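Local coordinates for protein hydrolase, NUDIX family (Clostridium perfringens ATCC 13124, PDB 3F6A) that belongs to the NUDIX hydrolase family and probably hydrolyses a nucleoside diphosphate linked to another group, its own substrate not being established, at residues Asn135-Glu138 / Asn139-Val142. Sequence-based numbering, arbitrary orientation.
Sequences NIQE and NILV
OD1 of Asn-139 is gripped twice: by NE2 of Gln-137 at 3.2 Å, and by OG of Ser-76 of the second subunit. The NE2 bond uses a lone pair of OD1 in the carbonyl plane, and the two amides are nearly coplanar, 6° apart. With chi1 at 68° the amide of Asn-139 swings back toward Gln-137, and chi2 (-34°) turns OD1 to its NE2. Asn-139 ND2 bonds OE1 of Glu-78 of the second subunit and Gln-137 OE1 bonds NZ of Lys-29, so both amides are held at each end.

Gln-137 is the N-cap residue. Its backbone O accepts N of Leu-141 at 3.1 Å and, weakly, N of Ile-140. Next along, O of Glu-138 takes N of Val-142 at 3.0 Å. This is the first turn of the helix.

On another side, CG2 of Ile-136 meets CD2 of Leu-141 at 3.5 Å and CG2 of Ile-140 at 3.7 Å. Ile-136 crosses both side chains at about a right angle.

The contact lies where the loop after strand 122-125 runs into helix 138-150. Ile-136 and Ile-140 pack on Leu-21 of strand 18-23, and they reach Met-30 and Pro-32, respectively, of strand 30-36.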
ATOM      1  N   ASN A 135      23.353  12.126   9.522  1.00 35.88           N
ATOM      2  CA  ASN A 135      23.419  11.276   8.346  1.00 33.82           C
ATOM      3  C   ASN A 135      22.118  10.496   8.175  1.00 32.15           C
ATOM      4  O   ASN A 135      22.118   9.350   7.723  1.00 30.89           O
ATOM      5  CB  ASN A 135      24.616  10.322   8.451  1.00 34.93           C
ATOM      6  CG  ASN A 135      24.473   9.329   9.584  1.00 36.82           C
ATOM      7  OD1 ASN A 135      23.980   9.663  10.662  1.00 38.01           O
ATOM      8  ND2 ASN A 135      24.921   8.102   9.353  1.00 38.94           N
ATOM      9  N   ILE A 136      21.009  11.136   8.538  1.00 29.85           N
ATOM     10  CA  ILE A 136      19.685  10.533   8.419  1.00 28.88           C
ATOM     11  C   ILE A 136      18.715  11.539   7.802  1.00 29.32           C
ATOM     12  O   ILE A 136      18.438  12.587   8.393  1.00 27.57           O
ATOM     13  CB  ILE A 136      19.114  10.123   9.789  1.00 27.50           C
ATOM     14  CG1 ILE A 136      20.127   9.272  10.554  1.00 27.47           C
ATOM     15  CG2 ILE A 136      17.818   9.335   9.590  1.00 27.72           C
ATOM     16  CD1 ILE A 136      19.680   8.917  11.960  1.00 26.19           C
ATOM     17  N   GLN A 137      18.206  11.217   6.616  1.00 29.08           N
ATOM     18  CA  GLN A 137      17.255  12.083   5.914  1.00 29.79           C
ATOM     19  C   GLN A 137      16.086  12.410   6.834  1.00 27.79           C
ATOM     20  O   GLN A 137      15.711  11.600   7.676  1.00 25.87           O
ATOM     21  CB  GLN A 137      16.729  11.375   4.668  1.00 31.69           C
ATOM     22  CG  GLN A 137      17.822  10.789   3.805  1.00 38.00           C
ATOM     23  CD  GLN A 137      17.301   9.776   2.812  1.00 38.23           C
ATOM     24  OE1 GLN A 137      18.078   9.112   2.128  1.00 44.53           O
ATOM     25  NE2 GLN A 137      15.980   9.651   2.723  1.00 38.65           N
ATOM     26  N   GLU A 138      15.504  13.592   6.663  1.00 26.51           N
ATOM     27  CA  GLU A 138      14.384  14.013   7.501  1.00 26.67           C
ATOM     28  C   GLU A 138      13.173  13.074   7.499  1.00 25.81           C
ATOM     29  O   GLU A 138      12.618  12.782   8.561  1.00 26.15           O
ATOM     30  CB  GLU A 138      13.929  15.419   7.100  1.00 27.41           C
ATOM     31  CG  GLU A 138      15.015  16.478   7.176  1.00 33.18           C
ATOM     32  CD  GLU A 138      15.659  16.559   8.548  1.00 34.93           C
ATOM     33  OE1 GLU A 138      14.916  16.610   9.551  1.00 36.00           O
ATOM     34  OE2 GLU A 138      16.906  16.582   8.619  1.00 37.40           O
ATOM     35  N   ASN A 139      12.752  12.608   6.321  1.00 23.60           N
ATOM     36  CA  ASN A 139      11.588  11.726   6.252  1.00 24.25           C
ATOM     37  C   ASN A 139      11.850  10.383   6.933  1.00 24.26           C
ATOM     38  O   ASN A 139      10.920   9.723   7.403  1.00 23.36           O
ATOM     39  CB  ASN A 139      11.133  11.531   4.792  1.00 24.52           C
ATOM     40  CG  ASN A 139      12.121  10.737   3.958  1.00 24.37           C
ATOM     41  OD1 ASN A 139      13.326  10.824   4.150  1.00 24.62           O
ATOM     42  ND2 ASN A 139      11.605   9.976   3.004  1.00 25.25           N
ATOM     43  N   ILE A 140      13.115   9.981   6.997  1.00 23.88           N
ATOM     44  CA  ILE A 140      13.454   8.732   7.669  1.00 22.89           C
ATOM     45  C   ILE A 140      13.344   8.982   9.172  1.00 22.60           C
ATOM     46  O   ILE A 140      12.878   8.123   9.928  1.00 22.30           O
ATOM     47  CB  ILE A 140      14.883   8.270   7.319  1.00 21.83           C
ATOM     48  CG1 ILE A 140      14.969   7.944   5.825  1.00 21.99           C
ATOM     49  CG2 ILE A 140      15.259   7.049   8.149  1.00 23.92           C
ATOM     50  CD1 ILE A 140      14.010   6.852   5.371  1.00 20.30           C
ATOM     51  N   LEU A 141      13.761  10.172   9.597  1.00 22.09           N
ATOM     52  CA  LEU A 141      13.688  10.543  11.008  1.00 23.27           C
ATOM     53  C   LEU A 141      12.241  10.545  11.455  1.00 21.54           C
ATOM     54  O   LEU A 141      11.925  10.138  12.571  1.00 22.73           O
ATOM     55  CB  LEU A 141      14.279  11.936  11.245  1.00 24.23           C
ATOM     56  CG  LEU A 141      15.798  12.084  11.168  1.00 28.33           C
ATOM     57  CD1 LEU A 141      16.187  13.544  11.368  1.00 28.92           C
ATOM     58  CD2 LEU A 141      16.451  11.207  12.230  1.00 29.64           C
ATOM     59  N   VAL A 142      11.356  11.002  10.577  1.00 21.84           N
ATOM     60  CA  VAL A 142       9.935  11.057  10.896  1.00 21.44           C
ATOM     61  C   VAL A 142       9.311   9.670  11.021  1.00 22.50           C
ATOM     62  O   VAL A 142       8.614   9.383  11.997  1.00 22.30           O
ATOM     63  CB  VAL A 142       9.161  11.850   9.825  1.00 20.61           C
ATOM     64  CG1 VAL A 142       7.675  11.711  10.040  1.00 19.55           C
ATOM     65  CG2 VAL A 142       9.562  13.315   9.882  1.00 22.49           C
TER